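Long-range contact in disease resistance protein RRS1 (Arabidopsis thaliana, PDB 4C6S), which acts as a plant immune receptor and W-box-binding transcription factor, pairing with RPS4 to recognise the bacterial effectors AvrRps4 and PopP2: residues 20-33 / 131-144. Numbering follows the deposited sequence.
Sequences FVSHLSEALRRKGI and LVEEIVRDVYETHF. With NA (sodium ion), chain H; NA (sodium ion), chain G.
V132 turns CG1 away from its own amide N (chi1 167°), so that this methyl drops onto helix 20-30 and presses on A27 CB at 3.4 Å, tighter than usual for two carbons. V132 CG2, on the amide side, meets F20 CE1 at 3.6 Å, and V132 becomes a knob in the hole formed by F20, H23, L24 and A27. A chi1 of 177° swings the F20 ring across to the other helix; I135 CD1 comes to the ring edge and L131 CD2 lies obliquely against CZ. L24 CD1 rests on I135 CG2 at 3.8 Å. One turn on from V132, V136 CG2 touches A27 CB and L28 CD2. K31 bends at chi2 and lays CE over the centre of one Y140 ring face, 3.5 Å from the centroid; K31 NZ, 4.5 Å from the same centroid, adds a cation-pi contact. A Schellman motif at G32 ends helix 20-30 and leads into I33, whose CG2 lies over one F144 face, offset toward the rim, in a CH-pi contact, while CD1 meets the Y140 ring edge. No hydrogen bond links the segments. H23 stacks on H23 of the second subunit, and V132 packs against that same residue, placing this helix pair at the homodimer interface. The two helices of this TIR domain run in the same general direction, inclined by 43°, on one side of the five-stranded parallel sheet: L24 and L28 touch strands 59-65 and 8-12, I135 strand 92-98.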
ATOM      1  N   PHE A  20       2.255  -0.422  -3.477  1.00 20.04           N
ATOM      2  CA  PHE A  20       3.243   0.112  -2.526  1.00 21.16           C
ATOM      3  C   PHE A  20       3.898   1.436  -2.941  1.00 22.87           C
ATOM      4  O   PHE A  20       3.988   2.369  -2.142  1.00 19.86           O
ATOM      5  CB  PHE A  20       4.349  -0.931  -2.288  1.00 20.11           C
ATOM      6  CG  PHE A  20       5.451  -0.449  -1.388  1.00 19.00           C
ATOM      7  CD1 PHE A  20       5.255  -0.360  -0.006  1.00 19.03           C
ATOM      8  CD2 PHE A  20       6.684  -0.090  -1.916  1.00 19.33           C
ATOM      9  CE1 PHE A  20       6.298   0.072   0.831  1.00 18.05           C
ATOM     10  CE2 PHE A  20       7.734   0.349  -1.088  1.00 26.29           C
ATOM     11  CZ  PHE A  20       7.525   0.434   0.290  1.00 22.87           C
ATOM     12  N   VAL A  21       4.371   1.516  -4.179  1.00 18.69           N
ATOM     13  CA  VAL A  21       5.082   2.711  -4.627  1.00 18.21           C
ATOM     14  C   VAL A  21       4.178   3.944  -4.618  1.00 19.75           C
ATOM     15  O   VAL A  21       4.635   5.069  -4.366  1.00 20.50           O
ATOM     16  CB  VAL A  21       5.718   2.472  -6.006  1.00 21.98           C
ATOM     17  CG1 VAL A  21       6.212   3.770  -6.641  1.00 23.22           C
ATOM     18  CG2 VAL A  21       6.881   1.452  -5.864  1.00 23.40           C
ATOM     19  N   SER A  22       2.885   3.745  -4.864  1.00 17.20           N
ATOM     20  CA  SER A  22       1.991   4.907  -4.919  1.00 19.74           C
ATOM     21  C   SER A  22       1.886   5.506  -3.509  1.00 17.61           C
ATOM     22  O   SER A  22       1.776   6.724  -3.346  1.00 20.31           O
ATOM     23  CB  SER A  22       0.614   4.550  -5.490  1.00 23.00           C
ATOM     24  OG  SER A  22      -0.179   3.829  -4.564  1.00 20.84           O
ATOM     25  N   HIS A  23       1.940   4.652  -2.496  1.00 17.04           N
ATOM     26  CA  HIS A  23       1.883   5.144  -1.124  1.00 19.24           C
ATOM     27  C   HIS A  23       3.175   5.842  -0.766  1.00 22.10           C
ATOM     28  O   HIS A  23       3.159   6.848  -0.051  1.00 18.00           O
ATOM     29  CB  HIS A  23       1.611   4.008  -0.130  1.00 17.87           C
ATOM     30  CG  HIS A  23       0.341   3.275  -0.399  1.00 19.49           C
ATOM     31  ND1 HIS A  23      -0.902   3.824  -0.183  1.00 18.98           N
ATOM     32  CD2 HIS A  23       0.120   2.019  -0.869  1.00 19.73           C
ATOM     33  CE1 HIS A  23      -1.836   2.942  -0.503  1.00 18.20           C
ATOM     34  NE2 HIS A  23      -1.232   1.834  -0.913  1.00 16.85           N
ATOM     35  N   LEU A  24       4.292   5.299  -1.244  1.00 19.25           N
ATOM     36  CA  LEU A  24       5.604   5.896  -0.986  1.00 17.81           C
ATOM     37  C   LEU A  24       5.694   7.274  -1.633  1.00 20.46           C
ATOM     38  O   LEU A  24       6.131   8.236  -1.001  1.00 20.36           O
ATOM     39  CB  LEU A  24       6.735   4.988  -1.504  1.00 18.91           C
ATOM     40  CG  LEU A  24       8.171   5.523  -1.342  1.00 22.04           C
ATOM     41  CD1 LEU A  24       8.497   5.834   0.125  1.00 23.72           C
ATOM     42  CD2 LEU A  24       9.169   4.510  -1.898  1.00 20.59           C
ATOM     43  N   SER A  25       5.266   7.374  -2.891  1.00 19.44           N
ATOM     44  CA  SER A  25       5.231   8.654  -3.586  1.00 18.82           C
ATOM     45  C   SER A  25       4.364   9.679  -2.866  1.00 21.73           C
ATOM     46  O   SER A  25       4.751  10.857  -2.728  1.00 22.73           O
ATOM     47  CB  SER A  25       4.703   8.464  -5.016  1.00 21.70           C
ATOM     48  OG  SER A  25       4.675   9.684  -5.732  1.00 25.95           O
ATOM     49  N   GLU A  26       3.183   9.252  -2.428  1.00 18.35           N
ATOM     50  CA  GLU A  26       2.270  10.191  -1.784  1.00 23.73           C
ATOM     51  C   GLU A  26       2.832  10.619  -0.430  1.00 24.85           C
ATOM     52  O   GLU A  26       2.647  11.765  -0.010  1.00 23.94           O
ATOM     53  CB  GLU A  26       0.869   9.584  -1.648  1.00 31.82           C
ATOM     54  CG  GLU A  26      -0.095  10.370  -0.765  1.00 37.39           C
ATOM     55  CD  GLU A  26      -0.482  11.730  -1.334  1.00 47.20           C
ATOM     56  OE1 GLU A  26      -0.164  12.021  -2.513  1.00 46.77           O
ATOM     57  OE2 GLU A  26      -1.118  12.508  -0.592  1.00 53.60           O
ATOM     58  N   ALA A  27       3.519   9.714   0.256  1.00 21.28           N
ATOM     59  CA  ALA A  27       4.087  10.065   1.558  1.00 21.51           C
ATOM     60  C   ALA A  27       5.230  11.070   1.406  1.00 21.02           C
ATOM     61  O   ALA A  27       5.372  11.999   2.207  1.00 21.59           O
ATOM     62  CB  ALA A  27       4.544   8.807   2.298  1.00 20.01           C
ATOM     63  N   LEU A  28       6.063  10.886   0.384  1.00 21.04           N
ATOM     64  CA  LEU A  28       7.104  11.884   0.102  1.00 24.51           C
ATOM     65  C   LEU A  28       6.489  13.245  -0.206  1.00 23.67           C
ATOM     66  O   LEU A  28       6.954  14.276   0.295  1.00 25.83           O
ATOM     67  CB  LEU A  28       7.993  11.434  -1.061  1.00 21.73           C
ATOM     68  CG  LEU A  28       8.936  10.271  -0.757  1.00 25.54           C
ATOM     69  CD1 LEU A  28       9.496   9.732  -2.067  1.00 24.36           C
ATOM     70  CD2 LEU A  28      10.057  10.729   0.173  1.00 29.26           C
ATOM     71  N   ARG A  29       5.434  13.260  -1.018  1.00 23.08           N
ATOM     72  CA  ARG A  29       4.785  14.522  -1.363  1.00 25.13           C
ATOM     73  C   ARG A  29       4.198  15.221  -0.133  1.00 27.33           C
ATOM     74  O   ARG A  29       4.270  16.446  -0.010  1.00 28.66           O
ATOM     75  CB  ARG A  29       3.688  14.279  -2.404  1.00 28.60           C
ATOM     76  CG  ARG A  29       3.246  15.520  -3.124  1.00 41.81           C
ATOM     77  CD  ARG A  29       1.946  15.270  -3.851  1.00 42.95           C
ATOM     78  NE  ARG A  29       0.892  14.835  -2.937  1.00 43.98           N
ATOM     79  CZ  ARG A  29       0.249  15.637  -2.092  1.00 46.64           C
ATOM     80  NH1 ARG A  29       0.550  16.928  -2.022  1.00 47.47           N
ATOM     81  NH2 ARG A  29      -0.695  15.145  -1.304  1.00 51.55           N
ATOM     82  N   ARG A  30       3.608  14.444   0.773  1.00 28.22           N
ATOM     83  CA  ARG A  30       3.042  15.003   1.995  1.00 29.19           C
ATOM     84  C   ARG A  30       4.109  15.656   2.847  1.00 29.96           C
ATOM     85  O   ARG A  30       3.825  16.563   3.624  1.00 33.85           O
ATOM     86  CB  ARG A  30       2.340  13.924   2.826  1.00 34.64           C
ATOM     87  CG  ARG A  30       0.980  13.494   2.311  1.00 48.06           C
ATOM     88  CD  ARG A  30       0.206  12.768   3.410  1.00 53.24           C
ATOM     89  NE  ARG A  30       1.012  11.721   4.039  1.00 54.54           N
ATOM     90  CZ  ARG A  30       1.013  10.449   3.653  1.00 52.91           C
ATOM     91  NH1 ARG A  30       0.246  10.065   2.642  1.00 48.24           N
ATOM     92  NH2 ARG A  30       1.775   9.559   4.277  1.00 51.88           N
ATOM     93  N   LYS A  31       5.339  15.185   2.691  1.00 25.82           N
ATOM     94  CA  LYS A  31       6.455  15.660   3.489  1.00 25.53           C
ATOM     95  C   LYS A  31       7.069  16.876   2.818  1.00 27.12           C
ATOM     96  O   LYS A  31       7.983  17.503   3.358  1.00 33.90           O
ATOM     97  CB  LYS A  31       7.503  14.545   3.600  1.00 28.95           C
ATOM     98  CG  LYS A  31       8.538  14.763   4.687  1.00 33.35           C
ATOM     99  CD  LYS A  31       7.902  14.629   6.063  1.00 40.82           C
ATOM    100  CE  LYS A  31       8.942  14.730   7.164  1.00 49.14           C
ATOM    101  NZ  LYS A  31       8.380  14.359   8.502  1.00 54.44           N
ATOM    102  N   GLY A  32       6.562  17.215   1.636  1.00 28.76           N
ATOM    103  CA  GLY A  32       7.047  18.379   0.919  1.00 33.36           C
ATOM    104  C   GLY A  32       8.198  18.026   0.002  1.00 32.51           C
ATOM    105  O   GLY A  32       8.956  18.900  -0.429  1.00 36.02           O
ATOM    106  N   ILE A  33       8.313  16.746  -0.321  1.00 26.55           N
ATOM    107  CA  ILE A  33       9.414  16.277  -1.142  1.00 28.47           C
ATOM    108  C   ILE A  33       8.919  15.896  -2.532  1.00 30.29           C
ATOM    109  O   ILE A  33       8.240  14.885  -2.705  1.00 30.46           O
ATOM    110  CB  ILE A  33      10.129  15.086  -0.481  1.00 29.38           C
ATOM    111  CG1 ILE A  33      10.748  15.506   0.857  1.00 27.92           C
ATOM    112  CG2 ILE A  33      11.193  14.522  -1.389  1.00 28.63           C
ATOM    113  CD1 ILE A  33      11.251  14.322   1.676  1.00 25.72           C
ATOM    114  N   LEU A 131       6.980   0.843   6.860  1.00 19.04           N
ATOM    115  CA  LEU A 131       8.114   0.807   5.927  1.00 18.61           C
ATOM    116  C   LEU A 131       8.182   2.097   5.120  1.00 19.18           C
ATOM    117  O   LEU A 131       9.261   2.693   4.986  1.00 19.84           O
ATOM    118  CB  LEU A 131       8.015  -0.394   4.985  1.00 18.63           C
ATOM    119  CG  LEU A 131       9.093  -0.490   3.903  1.00 19.07           C
ATOM    120  CD1 LEU A 131      10.507  -0.530   4.536  1.00 20.99           C
ATOM    121  CD2 LEU A 131       8.841  -1.753   3.048  1.00 21.58           C
ATOM    122  N   VAL A 132       7.041   2.542   4.604  1.00 16.52           N
ATOM    123  CA  VAL A 132       7.010   3.826   3.899  1.00 17.22           C
ATOM    124  C   VAL A 132       7.512   4.959   4.791  1.00 19.48           C
ATOM    125  O   VAL A 132       8.345   5.767   4.361  1.00 20.16           O
ATOM    126  CB  VAL A 132       5.606   4.163   3.369  1.00 18.16           C
ATOM    127  CG1 VAL A 132       5.517   5.639   2.931  1.00 18.55           C
ATOM    128  CG2 VAL A 132       5.273   3.256   2.196  1.00 20.16           C
ATOM    129  N   GLU A 133       7.002   5.034   6.015  1.00 18.98           N
ATOM    130  CA  GLU A 133       7.420   6.106   6.921  1.00 20.46           C
ATOM    131  C   GLU A 133       8.916   6.034   7.188  1.00 23.25           C
ATOM    132  O   GLU A 133       9.570   7.064   7.320  1.00 21.66           O
ATOM    133  CB  GLU A 133       6.666   6.043   8.249  1.00 28.14           C
ATOM    134  CG  GLU A 133       5.198   6.428   8.152  1.00 39.58           C
ATOM    135  CD  GLU A 133       4.508   6.461   9.510  1.00 58.77           C
ATOM    136  OE1 GLU A 133       4.883   5.659  10.396  1.00 61.22           O
ATOM    137  OE2 GLU A 133       3.589   7.291   9.687  1.00 66.85           O
ATOM    138  N   GLU A 134       9.456   4.819   7.268  1.00 20.47           N
ATOM    139  CA  GLU A 134      10.889   4.653   7.507  1.00 21.48           C
ATOM    140  C   GLU A 134      11.699   5.178   6.337  1.00 19.69           C
ATOM    141  O   GLU A 134      12.725   5.830   6.526  1.00 20.49           O
ATOM    142  CB  GLU A 134      11.217   3.180   7.783  1.00 21.30           C
ATOM    143  CG  GLU A 134      10.695   2.754   9.132  1.00 24.37           C
ATOM    144  CD  GLU A 134      10.858   1.278   9.407  1.00 31.50           C
ATOM    145  OE1 GLU A 134      11.066   0.507   8.442  1.00 30.52           O
ATOM    146  OE2 GLU A 134      10.771   0.898  10.593  1.00 28.86           O
ATOM    147  N   ILE A 135      11.246   4.881   5.125  1.00 18.40           N
ATOM    148  CA  ILE A 135      11.958   5.345   3.941  1.00 19.51           C
ATOM    149  C   ILE A 135      11.892   6.869   3.875  1.00 20.62           C
ATOM    150  O   ILE A 135      12.907   7.530   3.628  1.00 19.09           O
ATOM    151  CB  ILE A 135      11.352   4.746   2.666  1.00 18.06           C
ATOM    152  CG1 ILE A 135      11.538   3.230   2.691  1.00 19.79           C
ATOM    153  CG2 ILE A 135      12.009   5.367   1.430  1.00 20.22           C
ATOM    154  CD1 ILE A 135      10.555   2.478   1.760  1.00 20.79           C
ATOM    155  N   VAL A 136      10.703   7.423   4.101  1.00 20.48           N
ATOM    156  CA  VAL A 136      10.520   8.877   4.108  1.00 25.95           C
ATOM    157  C   VAL A 136      11.399   9.568   5.158  1.00 21.79           C
ATOM    158  O   VAL A 136      12.019  10.587   4.869  1.00 23.51           O
ATOM    159  CB  VAL A 136       9.037   9.270   4.298  1.00 21.95           C
ATOM    160  CG1 VAL A 136       8.890  10.779   4.530  1.00 25.70           C
ATOM    161  CG2 VAL A 136       8.230   8.840   3.072  1.00 24.30           C
ATOM    162  N   ARG A 137      11.472   9.016   6.363  1.00 22.08           N
ATOM    163  CA  ARG A 137      12.256   9.661   7.418  1.00 21.20           C
ATOM    164  C   ARG A 137      13.731   9.700   7.028  1.00 25.84           C
ATOM    165  O   ARG A 137      14.419  10.700   7.237  1.00 25.66           O
ATOM    166  CB  ARG A 137      12.082   8.932   8.748  1.00 22.72           C
ATOM    167  CG  ARG A 137      13.016   9.393   9.846  1.00 23.24           C
ATOM    168  CD  ARG A 137      12.643   8.725  11.161  1.00 30.22           C
ATOM    169  NE  ARG A 137      12.677   7.279  11.004  1.00 29.22           N
ATOM    170  CZ  ARG A 137      11.811   6.434  11.558  1.00 36.50           C
ATOM    171  NH1 ARG A 137      10.829   6.883  12.340  1.00 36.24           N
ATOM    172  NH2 ARG A 137      11.938   5.134  11.331  1.00 29.32           N
ATOM    173  N   ASP A 138      14.205   8.608   6.446  1.00 21.88           N
ATOM    174  CA  ASP A 138      15.591   8.502   6.004  1.00 20.40           C
ATOM    175  C   ASP A 138      15.880   9.534   4.916  1.00 21.38           C
ATOM    176  O   ASP A 138      16.847  10.299   5.026  1.00 26.41           O
ATOM    177  CB  ASP A 138      15.836   7.069   5.491  1.00 24.93           C
ATOM    178  CG  ASP A 138      17.262   6.835   4.999  1.00 33.98           C
ATOM    179  OD1 ASP A 138      18.148   7.691   5.208  1.00 32.09           O
ATOM    180  OD2 ASP A 138      17.503   5.761   4.403  1.00 34.60           O
ATOM    181  N   VAL A 139      15.050   9.566   3.875  1.00 23.77           N
ATOM    182  CA  VAL A 139      15.267  10.512   2.771  1.00 23.17           C
ATOM    183  C   VAL A 139      15.168  11.950   3.266  1.00 26.92           C
ATOM    184  O   VAL A 139      16.011  12.796   2.945  1.00 25.46           O
ATOM    185  CB  VAL A 139      14.278  10.258   1.613  1.00 22.12           C
ATOM    186  CG1 VAL A 139      14.358  11.387   0.568  1.00 23.92           C
ATOM    187  CG2 VAL A 139      14.574   8.894   0.976  1.00 24.43           C
ATOM    188  N   TYR A 140      14.155  12.210   4.081  1.00 21.83           N
ATOM    189  CA  TYR A 140      13.928  13.561   4.601  1.00 23.40           C
ATOM    190  C   TYR A 140      15.079  14.084   5.437  1.00 27.25           C
ATOM    191  O   TYR A 140      15.597  15.164   5.180  1.00 31.12           O
ATOM    192  CB  TYR A 140      12.654  13.573   5.447  1.00 23.02           C
ATOM    193  CG  TYR A 140      12.380  14.894   6.134  1.00 28.95           C
ATOM    194  CD1 TYR A 140      12.072  16.025   5.399  1.00 33.09           C
ATOM    195  CD2 TYR A 140      12.417  14.998   7.518  1.00 32.88           C
ATOM    196  CE1 TYR A 140      11.812  17.234   6.027  1.00 37.99           C
ATOM    197  CE2 TYR A 140      12.155  16.199   8.155  1.00 36.29           C
ATOM    198  CZ  TYR A 140      11.855  17.314   7.397  1.00 37.81           C
ATOM    199  OH  TYR A 140      11.590  18.514   8.008  1.00 45.28           O
ATOM    200  N   GLU A 141      15.475  13.317   6.450  1.00 25.69           N
ATOM    201  CA  GLU A 141      16.467  13.801   7.394  1.00 30.45           C
ATOM    202  C   GLU A 141      17.853  13.831   6.769  1.00 32.91           C
ATOM    203  O   GLU A 141      18.691  14.635   7.147  1.00 34.46           O
ATOM    204  CB  GLU A 141      16.439  12.970   8.677  1.00 34.95           C
ATOM    205  CG  GLU A 141      15.144  13.175   9.453  1.00 33.08           C
ATOM    206  CD  GLU A 141      15.205  12.664  10.872  1.00 37.04           C
ATOM    207  OE1 GLU A 141      16.318  12.515  11.417  1.00 37.27           O
ATOM    208  OE2 GLU A 141      14.125  12.414  11.448  1.00 37.25           O
ATOM    209  N   THR A 142      18.084  12.959   5.794  1.00 32.36           N
ATOM    210  CA  THR A 142      19.396  12.902   5.170  1.00 38.90           C
ATOM    211  C   THR A 142      19.593  14.017   4.139  1.00 34.86           C
ATOM    212  O   THR A 142      20.699  14.509   3.966  1.00 38.42           O
ATOM    213  CB  THR A 142      19.646  11.522   4.522  1.00 40.68           C
ATOM    214  OG1 THR A 142      19.374  10.493   5.485  1.00 43.77           O
ATOM    215  CG2 THR A 142      21.083  11.396   4.060  1.00 43.15           C
ATOM    216  N   HIS A 143      18.524  14.431   3.465  1.00 31.82           N
ATOM    217  CA  HIS A 143      18.689  15.274   2.274  1.00 33.24           C
ATOM    218  C   HIS A 143      17.817  16.517   2.182  1.00 35.36           C
ATOM    219  O   HIS A 143      18.091  17.407   1.368  1.00 36.38           O
ATOM    220  CB  HIS A 143      18.479  14.421   1.016  1.00 35.33           C
ATOM    221  CG  HIS A 143      19.423  13.267   0.921  1.00 42.67           C
ATOM    222  ND1 HIS A 143      20.769  13.431   0.691  1.00 48.60           N
ATOM    223  CD2 HIS A 143      19.219  11.932   1.054  1.00 43.63           C
ATOM    224  CE1 HIS A 143      21.359  12.246   0.676  1.00 52.69           C
ATOM    225  NE2 HIS A 143      20.436  11.322   0.888  1.00 47.47           N
ATOM    226  N   PHE A 144      16.782  16.590   3.007  1.00 32.99           N
ATOM    227  CA  PHE A 144      15.805  17.668   2.895  1.00 35.28           C
ATOM    228  C   PHE A 144      15.568  18.365   4.219  1.00 39.66           C
ATOM    229  O   PHE A 144      14.605  19.120   4.385  1.00 45.61           O
ATOM    230  CB  PHE A 144      14.489  17.123   2.343  1.00 33.06           C
ATOM    231  CG  PHE A 144      14.588  16.643   0.927  1.00 33.07           C
ATOM    232  CD1 PHE A 144      14.409  17.530  -0.126  1.00 38.95           C
ATOM    233  CD2 PHE A 144      14.884  15.318   0.646  1.00 33.16           C
ATOM    234  CE1 PHE A 144      14.508  17.102  -1.430  1.00 35.06           C
ATOM    235  CE2 PHE A 144      14.985  14.880  -0.663  1.00 33.88           C
ATOM    236  CZ  PHE A 144      14.799  15.774  -1.703  1.00 37.45           C
TER
HETATM  237 NA    NA H1156       0.873  11.454  -4.605  1.00 48.46          NA
HETATM  238 NA    NA G1155      13.326   0.672   7.216  0.84 33.61          NA